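Local coordinates for RedY-like protein (Hahella chejuensis, PDB 2JDJ), which probably takes part in biosynthesis of the red pigment prodigiosin, by a step that remains undefined, at residues 20-25 with 80-85; 43-48 with 54-59. One frame throughout, in Å; residues are numbered along the deposited sequence.

Overall arrangement
HapK belongs to the dimeric alpha/beta barrel clan, with helices packed on one side of an antiparallel sheet. Interaction 1 joins helix 16-30 to helix 74-86. Interaction 2 lies in the hairpin of strands 37-44 and 55-61. Their centres are about 13 Å apart, and helix 16-30 connects them. Glu-20 OE2 of this helix forms a salt bridge with Arg-44 NE at 2.9 Å and a probable hydrogen bond with Tyr-55 OH at 2.5 Å. Both contacts also touch the second subunit. A glycerol lies about 3 Å from the side chain of Phe-83, and Glu-57 OE2 is hydrogen-bonded to O1 of a glycerol. These molecules probably come from the crystallisation liquor but may mark a pocket.

Interaction 1: residues 20-25 with 80-85; sequences EFWVQN and VQAFSR
Trp-22 of helix 16-30 lays its indole against Ala-82 and Phe-83 of helix 74-86. The helices stay well apart here: the CA atoms of Trp-22 and Ala-82 are 8.5 Å from each other. The indole spans this distance because its CG stands anti to the backbone N (chi1 173°), which carries the ring system out from its own helix. The two ends of the indole have different partners. At the pyrrole end, NE1 lies 3.4 Å from the methyl carbon CB of Ala-82, an oblique approach with no hydrogen bond. At the benzene end, CH2 meets CB of Phe-83 at 3.9 Å. The backbone N of Phe-83 lies 4.1 Å above the indole plane, offset toward its rim. Phe-83 also holds its CG anti to its own N (chi1 176°), which carries its ring off the helix toward the benzene end of the indole. From there its CD1 lies 4.0 Å from CZ3 of Trp-22, and CZ3 lies at the phenyl edge, near the phenyl plane. The two aromatic side chains cross at a slant and do not stack. Leu-79, Met-86 and Asp-27 touch the indole as well, while Phe-83 also leans on Phe-19 of helix 16-30. With an alanine in place of Trp-22, a gap would probably open between the helices, and Ala-82 and the Phe-83 ring would lose their shared apolar partner. The contact is small, burying 145 Å², and lies toward the surface. No hydrogen bond crosses between the two segments, so their pairing rests on apolar packing around one indole.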
loop_
_atom_site.group_PDB
_atom_site.type_symbol
_atom_site.label_atom_id
_atom_site.label_comp_id
_atom_site.label_asym_id
_atom_site.label_seq_id
_atom_site.Cartn_x
_atom_site.Cartn_y
_atom_site.Cartn_z
ATOM N N GLU A 20 -0.669 17.441 6.290
ATOM C CA GLU A 20 -0.581 17.288 4.826
ATOM C C GLU A 20 0.448 18.198 4.165
ATOM O O GLU A 20 1.047 17.815 3.178
ATOM C CB GLU A 20 -1.958 17.468 4.170
ATOM C CG GLU A 20 -2.937 16.404 4.650
ATOM C CD GLU A 20 -4.230 16.323 3.862
ATOM O OE1 GLU A 20 -4.267 16.776 2.703
ATOM O OE2 GLU A 20 -5.213 15.765 4.419
ATOM N N PHE A 21 0.649 19.401 4.700
ATOM C CA PHE A 21 1.674 20.270 4.133
ATOM C C PHE A 21 3.068 19.677 4.412
ATOM O O PHE A 21 3.949 19.696 3.544
ATOM C CB PHE A 21 1.569 21.718 4.654
ATOM C CG PHE A 21 2.599 22.627 4.034
ATOM C CD1 PHE A 21 2.318 23.309 2.841
ATOM C CD2 PHE A 21 3.875 22.741 4.596
ATOM C CE1 PHE A 21 3.286 24.120 2.234
ATOM C CE2 PHE A 21 4.847 23.531 3.986
ATOM C CZ PHE A 21 4.547 24.221 2.808
ATOM N N TRP A 22 3.254 19.169 5.635
ATOM C CA TRP A 22 4.486 18.514 6.057
ATOM C C TRP A 22 4.757 17.290 5.198
ATOM O O TRP A 22 5.868 17.119 4.678
ATOM C CB TRP A 22 4.445 18.152 7.543
ATOM C CG TRP A 22 5.627 17.325 7.972
ATOM C CD1 TRP A 22 6.867 17.781 8.344
ATOM C CD2 TRP A 22 5.688 15.891 8.046
ATOM N NE1 TRP A 22 7.697 16.714 8.647
ATOM C CE2 TRP A 22 6.997 15.545 8.477
ATOM C CE3 TRP A 22 4.767 14.864 7.788
ATOM C CZ2 TRP A 22 7.404 14.205 8.651
ATOM C CZ3 TRP A 22 5.171 13.538 7.962
ATOM C CH2 TRP A 22 6.479 13.223 8.391
ATOM N N VAL A 23 3.743 16.451 5.007
ATOM C CA VAL A 23 3.922 15.278 4.142
ATOM C C VAL A 23 4.414 15.698 2.750
ATOM O O VAL A 23 5.442 15.229 2.282
ATOM C CB VAL A 23 2.634 14.425 4.027
ATOM C CG1 VAL A 23 2.745 13.431 2.870
ATOM C CG2 VAL A 23 2.362 13.716 5.340
ATOM N N GLN A 24 3.680 16.582 2.090
ATOM C CA GLN A 24 4.004 16.915 0.694
ATOM C C GLN A 24 5.292 17.705 0.488
ATOM O O GLN A 24 5.958 17.548 -0.518
ATOM C CB GLN A 24 2.838 17.647 0.049
ATOM C CG GLN A 24 1.689 16.716 -0.281
ATOM C CD GLN A 24 0.515 17.445 -0.911
ATOM O OE1 GLN A 24 -0.622 17.341 -0.440
ATOM N NE2 GLN A 24 0.788 18.194 -1.969
ATOM N N ASN A 25 5.654 18.547 1.441
ATOM C CA ASN A 25 6.777 19.466 1.238
ATOM C C ASN A 25 7.993 19.174 2.096
ATOM O O ASN A 25 9.047 19.791 1.919
ATOM C CB ASN A 25 6.294 20.900 1.435
ATOM C CG ASN A 25 5.168 21.250 0.498
ATOM O OD1 ASN A 25 5.397 21.568 -0.660
ATOM N ND2 ASN A 25 3.930 21.162 0.986
ATOM N N VAL A 80 10.783 11.636 11.916
ATOM C CA VAL A 80 10.102 11.119 13.127
ATOM C C VAL A 80 9.749 12.204 14.161
ATOM O O VAL A 80 8.627 12.229 14.685
ATOM C CB VAL A 80 10.899 9.983 13.798
ATOM C CG1 VAL A 80 10.228 9.552 15.100
ATOM C CG2 VAL A 80 10.999 8.800 12.860
ATOM N N GLN A 81 10.682 13.116 14.436
ATOM C CA GLN A 81 10.451 14.144 15.463
ATOM C C GLN A 81 9.206 14.982 15.135
ATOM O O GLN A 81 8.342 15.225 15.998
ATOM C CB GLN A 81 11.707 15.036 15.624
ATOM C CG GLN A 81 11.697 15.988 16.844
ATOM C CD GLN A 81 13.101 16.210 17.474
ATOM O OE1 GLN A 81 13.260 16.178 18.706
ATOM N NE2 GLN A 81 14.114 16.421 16.629
ATOM N N ALA A 82 9.126 15.416 13.882
ATOM C CA ALA A 82 8.015 16.237 13.396
ATOM C C ALA A 82 6.729 15.416 13.358
ATOM O O ALA A 82 5.691 15.855 13.851
ATOM C CB ALA A 82 8.333 16.776 12.006
ATOM N N PHE A 83 6.817 14.231 12.759
ATOM C CA PHE A 83 5.682 13.310 12.652
ATOM C C PHE A 83 5.015 13.070 14.004
ATOM O O PHE A 83 3.783 13.164 14.148
ATOM C CB PHE A 83 6.148 11.990 12.035
ATOM C CG PHE A 83 5.070 10.941 11.966
ATOM C CD1 PHE A 83 4.224 10.871 10.850
ATOM C CD2 PHE A 83 4.909 10.014 12.994
ATOM C CE1 PHE A 83 3.234 9.897 10.777
ATOM C CE2 PHE A 83 3.920 9.043 12.921
ATOM C CZ PHE A 83 3.086 8.992 11.820
ATOM N N SER A 84 5.852 12.798 15.006
ATOM C CA SER A 84 5.408 12.453 16.351
ATOM C C SER A 84 4.700 13.561 17.139
ATOM O O SER A 84 4.079 13.282 18.174
ATOM C CB SER A 84 6.594 11.908 17.136
ATOM O OG SER A 84 6.841 10.570 16.727
ATOM N N ARG A 85 4.800 14.810 16.673
ATOM C CA ARG A 85 4.063 15.926 17.288
ATOM C C ARG A 85 2.598 15.923 16.849
ATOM O O ARG A 85 1.755 16.520 17.507
ATOM C CB ARG A 85 4.679 17.282 16.907
ATOM C CG ARG A 85 6.116 17.514 17.371
ATOM C CD ARG A 85 6.266 17.484 18.871
ATOM N NE ARG A 85 5.634 18.638 19.517
ATOM C CZ ARG A 85 6.175 19.852 19.607
ATOM N NH1 ARG A 85 7.374 20.105 19.084
ATOM N NH2 ARG A 85 5.509 20.821 20.226
#

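Interaction 2: residues 43-48 with 54-59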
loop_
_atom_site.group_PDB
_atom_site.type_symbol
_atom_site.label_atom_id
_atom_site.label_comp_id
_atom_site.label_asym_id
_atom_site.label_seq_id
_atom_site.Cartn_x
_atom_site.Cartn_y
_atom_site.Cartn_z
ATOM N N HIS A 43 -1.900 8.699 1.822
ATOM C CA HIS A 43 -3.275 8.705 1.344
ATOM C C HIS A 43 -4.231 8.996 2.458
ATOM O O HIS A 43 -4.112 8.397 3.530
ATOM C CB HIS A 43 -3.613 7.349 0.719
ATOM C CG HIS A 43 -2.542 6.865 -0.192
ATOM N ND1 HIS A 43 -2.509 7.180 -1.533
ATOM C CD2 HIS A 43 -1.406 6.172 0.063
ATOM C CE1 HIS A 43 -1.415 6.676 -2.074
ATOM N NE2 HIS A 43 -0.734 6.051 -1.129
ATOM N N ARG A 44 -5.173 9.911 2.190
ATOM C CA ARG A 44 -6.141 10.377 3.183
ATOM C C ARG A 44 -7.314 9.429 3.196
ATOM O O ARG A 44 -8.094 9.418 2.257
ATOM C CB ARG A 44 -6.657 11.770 2.808
ATOM C CG ARG A 44 -7.569 12.437 3.870
ATOM C CD ARG A 44 -8.156 13.771 3.328
ATOM N NE ARG A 44 -7.141 14.576 2.643
ATOM C CZ ARG A 44 -7.025 14.690 1.319
ATOM N NH1 ARG A 44 -6.063 15.438 0.816
ATOM N NH2 ARG A 44 -7.852 14.050 0.497
ATOM N N ALA A 45 -7.456 8.680 4.284
ATOM C CA ALA A 45 -8.498 7.647 4.442
ATOM C C ALA A 45 -9.789 8.168 5.108
ATOM O O ALA A 45 -10.893 7.748 4.759
ATOM C CB ALA A 45 -7.938 6.489 5.239
ATOM N N SER A 46 -9.641 9.077 6.071
ATOM C CA SER A 46 -10.745 9.499 6.919
ATOM C C SER A 46 -10.303 10.682 7.732
ATOM O O SER A 46 -9.143 10.724 8.186
ATOM C CB SER A 46 -11.110 8.402 7.927
ATOM O OG SER A 46 -12.196 8.823 8.736
ATOM N N LEU A 47 -11.221 11.626 7.932
ATOM C CA LEU A 47 -10.977 12.734 8.838
ATOM C C LEU A 47 -12.071 12.842 9.914
ATOM O O LEU A 47 -12.293 13.912 10.439
ATOM C CB LEU A 47 -10.759 14.060 8.080
ATOM C CG LEU A 47 -9.398 14.248 7.385
ATOM C CD1 LEU A 47 -9.346 15.543 6.589
ATOM C CD2 LEU A 47 -8.206 14.161 8.375
ATOM N N GLN A 48 -12.753 11.735 10.215
ATOM C CA GLN A 48 -13.619 11.620 11.392
ATOM C C GLN A 48 -12.733 11.763 12.637
ATOM O O GLN A 48 -11.713 11.105 12.729
ATOM C CB GLN A 48 -14.310 10.246 11.424
ATOM C CG GLN A 48 -15.427 10.046 10.387
ATOM C CD GLN A 48 -16.093 8.661 10.493
ATOM O OE1 GLN A 48 -16.681 8.328 11.528
ATOM N NE2 GLN A 48 -15.993 7.851 9.417
ATOM N N HIS A 54 -6.435 7.911 10.146
ATOM C CA HIS A 54 -6.823 8.956 9.177
ATOM C C HIS A 54 -6.104 8.828 7.853
ATOM O O HIS A 54 -6.642 9.205 6.799
ATOM C CB HIS A 54 -6.585 10.350 9.787
ATOM C CG HIS A 54 -7.214 10.492 11.130
ATOM N ND1 HIS A 54 -8.566 10.707 11.293
ATOM C CD2 HIS A 54 -6.701 10.341 12.372
ATOM C CE1 HIS A 54 -8.856 10.708 12.580
ATOM N NE2 HIS A 54 -7.738 10.497 13.255
ATOM N N TYR A 55 -4.892 8.279 7.911
ATOM C CA TYR A 55 -4.016 8.224 6.737
ATOM C C TYR A 55 -3.414 6.861 6.606
ATOM O O TYR A 55 -3.335 6.111 7.574
ATOM C CB TYR A 55 -2.899 9.294 6.795
ATOM C CG TYR A 55 -3.443 10.707 6.732
ATOM C CD1 TYR A 55 -3.640 11.355 5.504
ATOM C CD2 TYR A 55 -3.785 11.383 7.898
ATOM C CE1 TYR A 55 -4.159 12.655 5.455
ATOM C CE2 TYR A 55 -4.322 12.693 7.867
ATOM C CZ TYR A 55 -4.507 13.307 6.651
ATOM O OH TYR A 55 -5.016 14.581 6.642
ATOM N N VAL A 56 -3.012 6.538 5.377
ATOM C CA VAL A 56 -2.261 5.340 5.120
ATOM C C VAL A 56 -1.020 5.749 4.334
ATOM O O VAL A 56 -1.128 6.521 3.378
ATOM C CB VAL A 56 -3.065 4.340 4.238
ATOM C CG1 VAL A 56 -2.221 3.107 4.010
ATOM C CG2 VAL A 56 -4.388 3.962 4.899
ATOM N N GLU A 57 0.144 5.243 4.722
ATOM C CA GLU A 57 1.325 5.456 3.891
ATOM C C GLU A 57 1.823 4.122 3.342
ATOM O O GLU A 57 1.721 3.096 4.018
ATOM C CB GLU A 57 2.411 6.234 4.640
ATOM C CG GLU A 57 3.227 5.445 5.656
ATOM C CD GLU A 57 4.146 6.330 6.521
ATOM O OE1 GLU A 57 4.304 7.546 6.256
ATOM O OE2 GLU A 57 4.716 5.798 7.491
ATOM N N VAL A 58 2.328 4.165 2.107
ATOM C CA VAL A 58 2.849 3.016 1.393
ATOM C C VAL A 58 4.327 3.281 1.076
ATOM O O VAL A 58 4.662 4.230 0.358
ATOM C CB VAL A 58 2.045 2.736 0.087
ATOM C CG1 VAL A 58 2.525 1.433 -0.588
ATOM C CG2 VAL A 58 0.534 2.652 0.391
ATOM N N ILE A 59 5.213 2.464 1.644
ATOM C CA ILE A 59 6.644 2.638 1.423
ATOM C C ILE A 59 7.169 1.419 0.690
ATOM O O ILE A 59 7.137 0.302 1.229
ATOM C CB ILE A 59 7.451 2.758 2.742
ATOM C CG1 ILE A 59 6.728 3.625 3.777
ATOM C CG2 ILE A 59 8.858 3.262 2.439
ATOM C CD1 ILE A 59 7.265 3.470 5.184
#
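Tyr-55 packs its ring beside Arg-44, its non-hydrogen-bonded partner in the antiparallel hairpin of strands 37-44 and 55-61. Its CG is anti to the carbonyl carbon (chi1 -65°), which swings the ring across toward strand 37-44. CB starts 3.6 Å from His-43 O. CG passes the same oxygen at a longer range. CD1 then reaches CA of Arg-44 at 3.5 Å, and CE1 runs alongside CB and CG of Arg-44. The two side chains point the same way, with guanidinium and ring planes 74° apart. CD2 of Leu-47 comes obliquely to CE2 and CZ. At the tip, OH lies 3.7 Å from that methyl and is hydrogen-bonded to Glu-20 OE2 of helix 16-30. The next pair, His-43 with Val-56, is hydrogen-bonded through both backbones. His-43 turns its ring to Val-58 CG2, while its NE2 is hydrogen-bonded to Asp-41 OD2. Past the end of strand 37-44, Ala-45 N and Ser-46 N both donate to His-54 O, at 2.7 and 3.1 Å, from the same face of its carbonyl plane. In return, His-54 ND1 donates to Ser-46 O at 3.2 Å. That oxygen lies in the imidazole plane, but the nitrogen sits above the carbonyl plane. His-54 and Tyr-55 also form a classic beta bulge opposite Ile-8 of strand 2-10. His-43 and Arg-44 pair with a strand of the second subunit, so the sheet continues across the dimer interface. Arg-44 forms salt bridges with Glu-20 and with Glu-96 of that subunit. These carboxylates probably offset its charge, while Glu-20 OE2 is shared with Tyr-55 OH.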